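Local coordinates for periplasmic solute binding protein (Pectobacterium atrosepticum, PDB 4RY1) that probably binds a sugar in the periplasm and delivers it to an ABC-type importer, at residues A[193-198]-A[401-406]; A[220-225]-A[384-389]. All coordinates share one frame; numbering follows the deposited sequence.

Interaction 1: A[193-198]-A[401-406]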
loop_
_atom_site.group_PDB
_atom_site.type_symbol
_atom_site.label_atom_id
_atom_site.label_comp_id
_atom_site.label_asym_id
_atom_site.label_seq_id
_atom_site.Cartn_x
_atom_site.Cartn_y
_atom_site.Cartn_z
ATOM N N GLN A 193 10.031 -18.147 -11.313
ATOM C CA GLN A 193 10.710 -17.601 -10.121
ATOM C C GLN A 193 11.689 -16.520 -10.522
ATOM O O GLN A 193 12.831 -16.486 -10.064
ATOM C CB GLN A 193 11.400 -18.711 -9.343
ATOM C CG GLN A 193 10.380 -19.761 -8.975
ATOM C CD GLN A 193 10.890 -20.945 -8.200
ATOM O OE1 GLN A 193 12.088 -21.105 -7.950
ATOM N NE2 GLN A 193 9.958 -21.809 -7.817
ATOM N N SER A 194 11.193 -15.610 -11.357
ATOM C CA SER A 194 12.037 -14.644 -12.049
ATOM C C SER A 194 11.315 -13.363 -12.402
ATOM O O SER A 194 10.081 -13.276 -12.366
ATOM C CB SER A 194 12.607 -15.257 -13.348
ATOM O OG SER A 194 13.426 -16.386 -13.089
ATOM N N ILE A 195 12.122 -12.365 -12.732
ATOM C CA ILE A 195 11.622 -11.152 -13.351
ATOM C C ILE A 195 11.060 -11.531 -14.743
ATOM O O ILE A 195 11.683 -12.276 -15.506
ATOM C CB ILE A 195 12.738 -10.081 -13.453
ATOM C CG1 ILE A 195 13.159 -9.570 -12.067
ATOM C CG2 ILE A 195 12.316 -8.919 -14.344
ATOM C CD1 ILE A 195 12.103 -8.761 -11.334
ATOM N N ALA A 196 9.860 -11.048 -15.036
ATOM C CA ALA A 196 9.175 -11.311 -16.309
ATOM C C ALA A 196 9.647 -10.395 -17.448
ATOM O O ALA A 196 9.548 -10.739 -18.636
ATOM C CB ALA A 196 7.672 -11.181 -16.140
ATOM N N TYR A 197 10.115 -9.210 -17.081
ATOM C CA TYR A 197 10.681 -8.271 -18.060
ATOM C C TYR A 197 11.946 -8.861 -18.684
ATOM O O TYR A 197 12.765 -9.477 -18.010
ATOM C CB TYR A 197 11.012 -6.907 -17.427
ATOM C CG TYR A 197 9.863 -6.119 -16.832
ATOM C CD1 TYR A 197 8.542 -6.377 -17.145
ATOM C CD2 TYR A 197 10.123 -5.082 -15.954
ATOM C CE1 TYR A 197 7.504 -5.641 -16.578
ATOM C CE2 TYR A 197 9.102 -4.348 -15.384
ATOM C CZ TYR A 197 7.795 -4.623 -15.694
ATOM O OH TYR A 197 6.811 -3.878 -15.102
ATOM N N SER A 198 12.074 -8.683 -19.991
ATOM C CA SER A 198 13.329 -8.961 -20.679
ATOM C C SER A 198 14.437 -8.013 -20.210
ATOM O O SER A 198 14.178 -6.993 -19.554
ATOM C CB SER A 198 13.143 -8.765 -22.182
ATOM O OG SER A 198 12.880 -7.395 -22.474
ATOM N N GLY A 401 20.492 -9.736 -9.849
ATOM C CA GLY A 401 20.343 -9.783 -8.387
ATOM C C GLY A 401 18.897 -10.059 -7.970
ATOM O O GLY A 401 18.622 -10.821 -7.022
ATOM N N ALA A 402 17.974 -9.424 -8.683
ATOM C CA ALA A 402 16.537 -9.628 -8.455
ATOM C C ALA A 402 16.186 -11.098 -8.672
ATOM O O ALA A 402 15.472 -11.710 -7.871
ATOM C CB ALA A 402 15.698 -8.735 -9.359
ATOM N N ASN A 403 16.735 -11.680 -9.735
ATOM C CA ASN A 403 16.451 -13.090 -10.031
ATOM C C ASN A 403 16.999 -14.034 -8.950
ATOM O O ASN A 403 16.329 -15.003 -8.587
ATOM C CB ASN A 403 16.930 -13.478 -11.425
ATOM C CG ASN A 403 15.966 -13.029 -12.515
ATOM O OD1 ASN A 403 14.789 -12.751 -12.246
ATOM N ND2 ASN A 403 16.450 -12.966 -13.754
ATOM N N ARG A 404 18.184 -13.736 -8.417
ATOM C CA ARG A 404 18.707 -14.486 -7.252
ATOM C C ARG A 404 17.757 -14.386 -6.056
ATOM O O ARG A 404 17.477 -15.377 -5.417
ATOM C CB ARG A 404 20.127 -14.050 -6.845
ATOM C CG ARG A 404 21.196 -14.380 -7.895
ATOM C CD ARG A 404 22.605 -13.991 -7.465
ATOM N NE ARG A 404 22.923 -12.561 -7.573
ATOM C CZ ARG A 404 23.249 -11.925 -8.699
ATOM N NH1 ARG A 404 23.272 -12.563 -9.864
ATOM N NH2 ARG A 404 23.538 -10.627 -8.663
ATOM N N ILE A 405 17.272 -13.182 -5.770
ATOM C CA ILE A 405 16.351 -12.973 -4.639
ATOM C C ILE A 405 15.072 -13.790 -4.819
ATOM O O ILE A 405 14.620 -14.471 -3.908
ATOM C CB ILE A 405 15.992 -11.483 -4.465
ATOM C CG1 ILE A 405 17.201 -10.708 -3.951
ATOM C CG2 ILE A 405 14.811 -11.311 -3.502
ATOM C CD1 ILE A 405 17.151 -9.222 -4.213
ATOM N N LEU A 406 14.507 -13.715 -6.019
ATOM C CA LEU A 406 13.247 -14.405 -6.328
ATOM C C LEU A 406 13.348 -15.923 -6.287
ATOM O O LEU A 406 12.400 -16.598 -5.915
ATOM C CB LEU A 406 12.665 -13.911 -7.654
ATOM C CG LEU A 406 12.231 -12.432 -7.666
ATOM C CD1 LEU A 406 11.748 -12.062 -9.053
ATOM C CD2 LEU A 406 11.127 -12.083 -6.663
HETATM O O HOH W 1 15.434 -16.455 -10.871
HETATM O O HOH W 2 14.396 -12.836 -15.905
#
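Asn403, on helix 391-409, uses its side-chain carbonyl to hold the backbone of Ile195 in strand 194-195 of a two-stranded antiparallel hairpin. Ile195 N donates to Asn403 OD1 at 2.7 Å with an almost straight N-H...O angle of 175°, and the donor lies in the plane of the amide carbonyl. A chi1 of -80° sets Asn403 CG anti to the carbonyl carbon, beside the backbone N; Asn403 OD1 also lies 3.3 Å from Ser194 CA. Beside this bond the packing is tight and apolar. Ile195 CG1 presses on Ala402 CB at 3.8 Å, while Ile195 CD1 meets Leu406 CD1 at 4.0 Å, the two side chains crossing at about a right angle. Leu406 CD1 also packs over one face of the peptide that joins Ser194 to Ile195, and Val202 of helix 199-214 and Leu373 of helix 371-385 extend this apolar layer. Opposite Asp189 the hairpin of strands 188-189 and 194-195 carries a G1 beta bulge made by Gln193 and Ser194; Gln193 has the positive phi (55°) of such a bulge. The other side of the contact is wetter. One water donates to both Gln193 O and Asn403 O, and a second accepts from Asn403 ND2 at 3.0 Å while donating to Ile195 O. The extended Gln193 side chain carries OE1 to Lys407 NZ.

Interaction 2: A[220-225]-A[384-389]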
loop_
_atom_site.group_PDB
_atom_site.type_symbol
_atom_site.label_atom_id
_atom_site.label_comp_id
_atom_site.label_asym_id
_atom_site.label_seq_id
_atom_site.Cartn_x
_atom_site.Cartn_y
_atom_site.Cartn_z
ATOM N N ASP A 220 15.667 13.635 -7.058
ATOM C CA ASP A 220 16.547 12.474 -7.071
ATOM C C ASP A 220 16.850 11.965 -5.667
ATOM O O ASP A 220 16.363 12.508 -4.672
ATOM C CB ASP A 220 17.810 12.764 -7.903
ATOM C CG ASP A 220 18.780 13.703 -7.225
ATOM O OD1 ASP A 220 18.565 14.094 -6.062
ATOM O OD2 ASP A 220 19.769 14.064 -7.887
ATOM N N GLN A 221 17.649 10.915 -5.584
ATOM C CA GLN A 221 17.918 10.305 -4.284
ATOM C C GLN A 221 18.894 11.134 -3.431
ATOM O O GLN A 221 18.918 10.986 -2.201
ATOM C CB GLN A 221 18.392 8.867 -4.415
ATOM C CG GLN A 221 17.291 7.950 -4.902
ATOM C CD GLN A 221 16.366 7.606 -3.765
ATOM O OE1 GLN A 221 16.769 6.896 -2.843
ATOM N NE2 GLN A 221 15.144 8.118 -3.800
ATOM N N ARG A 222 19.689 11.994 -4.071
ATOM C CA ARG A 222 20.526 12.954 -3.332
ATOM C C ARG A 222 19.641 13.928 -2.537
ATOM O O ARG A 222 19.880 14.196 -1.352
ATOM C CB ARG A 222 21.438 13.744 -4.267
ATOM C CG ARG A 222 22.488 12.911 -5.001
ATOM C CD ARG A 222 23.313 13.820 -5.883
ATOM N NE ARG A 222 24.478 13.211 -6.510
ATOM C CZ ARG A 222 25.698 13.140 -5.974
ATOM N NH1 ARG A 222 25.952 13.565 -4.738
ATOM N NH2 ARG A 222 26.670 12.590 -6.683
ATOM N N TYR A 223 18.586 14.392 -3.186
ATOM C CA TYR A 223 17.614 15.290 -2.542
ATOM C C TYR A 223 17.019 14.595 -1.312
ATOM O O TYR A 223 17.011 15.134 -0.217
ATOM C CB TYR A 223 16.522 15.685 -3.528
ATOM C CG TYR A 223 15.368 16.473 -2.988
ATOM C CD1 TYR A 223 14.346 15.835 -2.290
ATOM C CD2 TYR A 223 15.241 17.822 -3.230
ATOM C CE1 TYR A 223 13.235 16.531 -1.831
ATOM C CE2 TYR A 223 14.139 18.532 -2.771
ATOM C CZ TYR A 223 13.133 17.883 -2.061
ATOM O OH TYR A 223 12.010 18.558 -1.607
ATOM N N PHE A 224 16.504 13.390 -1.499
ATOM C CA PHE A 224 15.836 12.713 -0.378
ATOM C C PHE A 224 16.818 12.361 0.739
ATOM O O PHE A 224 16.485 12.472 1.925
ATOM C CB PHE A 224 14.978 11.538 -0.844
ATOM C CG PHE A 224 13.741 12.006 -1.549
ATOM C CD1 PHE A 224 12.713 12.602 -0.827
ATOM C CD2 PHE A 224 13.645 11.951 -2.934
ATOM C CE1 PHE A 224 11.596 13.107 -1.477
ATOM C CE2 PHE A 224 12.518 12.432 -3.582
ATOM C CZ PHE A 224 11.509 13.038 -2.858
ATOM N N SER A 225 18.041 12.003 0.370
ATOM C CA SER A 225 19.055 11.680 1.365
ATOM C C SER A 225 19.366 12.856 2.264
ATOM O O SER A 225 19.737 12.651 3.422
ATOM C CB SER A 225 20.322 11.182 0.703
ATOM O OG SER A 225 20.097 9.916 0.091
ATOM N N LEU A 384 22.632 5.204 -9.745
ATOM C CA LEU A 384 22.381 6.131 -10.854
ATOM C C LEU A 384 22.506 7.586 -10.434
ATOM O O LEU A 384 23.248 8.354 -11.039
ATOM C CB LEU A 384 21.019 5.913 -11.513
ATOM C CG LEU A 384 20.828 4.625 -12.303
ATOM C CD1 LEU A 384 19.384 4.528 -12.760
ATOM C CD2 LEU A 384 21.779 4.589 -13.488
ATOM N N ASP A 385 21.771 7.950 -9.398
ATOM C CA ASP A 385 21.653 9.348 -8.974
ATOM C C ASP A 385 22.912 9.970 -8.369
ATOM O O ASP A 385 23.072 11.195 -8.399
ATOM C CB ASP A 385 20.513 9.485 -7.976
ATOM C CG ASP A 385 19.140 9.339 -8.610
ATOM O OD1 ASP A 385 19.030 9.225 -9.848
ATOM O OD2 ASP A 385 18.160 9.324 -7.838
ATOM N N TYR A 386 23.778 9.128 -7.810
ATOM C CA TYR A 386 25.091 9.556 -7.284
ATOM C C TYR A 386 26.228 9.450 -8.332
ATOM O O TYR A 386 27.396 9.670 -8.011
ATOM C CB TYR A 386 25.427 8.785 -5.997
ATOM C CG TYR A 386 24.675 9.304 -4.769
ATOM C CD1 TYR A 386 23.337 8.949 -4.533
ATOM C CD2 TYR A 386 25.289 10.148 -3.850
ATOM C CE1 TYR A 386 22.651 9.414 -3.435
ATOM C CE2 TYR A 386 24.602 10.613 -2.742
ATOM C CZ TYR A 386 23.284 10.243 -2.548
ATOM O OH TYR A 386 22.584 10.695 -1.464
ATOM N N GLY A 387 25.869 9.143 -9.580
ATOM C CA GLY A 387 26.837 9.029 -10.697
ATOM C C GLY A 387 27.808 7.874 -10.613
ATOM O O GLY A 387 28.927 7.960 -11.105
ATOM N N ASN A 388 27.374 6.791 -10.004
ATOM C CA ASN A 388 28.216 5.627 -9.816
ATOM C C ASN A 388 27.901 4.501 -10.787
ATOM O O ASN A 388 28.435 3.399 -10.651
ATOM C CB ASN A 388 28.132 5.168 -8.370
ATOM C CG ASN A 388 28.600 6.241 -7.410
ATOM O OD1 ASN A 388 29.559 6.964 -7.692
ATOM N ND2 ASN A 388 27.928 6.355 -6.273
ATOM N N GLY A 389 27.070 4.791 -11.786
ATOM C CA GLY A 389 26.740 3.791 -12.812
ATOM C C GLY A 389 25.904 4.304 -13.968
ATOM O O GLY A 389 25.184 5.292 -13.846
HETATM O O HOH W 3 21.412 13.009 -9.664
HETATM O O HOH W 4 25.607 12.678 -9.515
#
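Asp385, the last residue of helix 371-385, meets the first turn of helix 221-225 through its carboxylate: Gln221 N donates to Asp385 OD2 at 2.8 Å, approaching on the anti side and 31° out of the carboxylate plane. The helix 371-385 ends here in a Schellman motif, with Gly387 at the C-prime position, and Tyr386 just before it turns its ring against Arg222. Arg222 CG sits over the centre of that ring, 3.7 Å from the centroid, in a CH-pi contact. Beyond CG the arginine chain runs extended to NE, and the guanidinium then lies at 33° to the ring, with Tyr386 CD2 over one of its faces near the rim. Arg222 NE donates to Asp385 O at 3.1 Å, a bent bond whose acceptor is tilted from the guanidinium plane. Ser225 OG lies at the edge of the tyrosine ring, near its plane, 3.0 Å from Tyr386 OH.

Waters join the two segments around Asp385 O: one donates to it and to Asp220 OD2, another donates to it and accepts from Arg222 NH2. The carboxylates of Asp220 and Asp385 do not touch, Asp220 OD2 and Asp385 OD2 being 5.0 Å apart. Farther out, Tyr209 of helix 199-214 is hydrogen-bonded to Asp385 OD2, giving that oxygen a second partner. Gln221 bends at chi2 (-79°) away from the aspartate, and its amide is held by Gln382 and by Gly164 O. Asp220 is the N-cap of helix 221-225, its OD1 taking the hydrogen of Tyr223 N at 2.9 Å. Gln221 O is gripped from opposite faces of its plane by Ser225 N and by Ser225 OG, the latter at 2.8 Å.

Overall arrangement
Two successive helices near the C-terminus carry one side of each contact: 371-385 ends in interaction 2, and 391-409 supplies interaction 1. Their partners stand at the two ends of another element, since helix 199-214 begins just after 193-198 and finishes just before 220-225. This helix touches both contacts, through Val202 near Ile195 and through Tyr209 at Asp385. The helices also pack on one another, Leu373 against Leu406 and Leu384 against Val394. The contacts themselves do not meet; their centres lie 24 Å apart and their nearest atoms about 14 Å. The centres of interactions 1 and 2 lie about 22 and 25 Å from the centre of the chain.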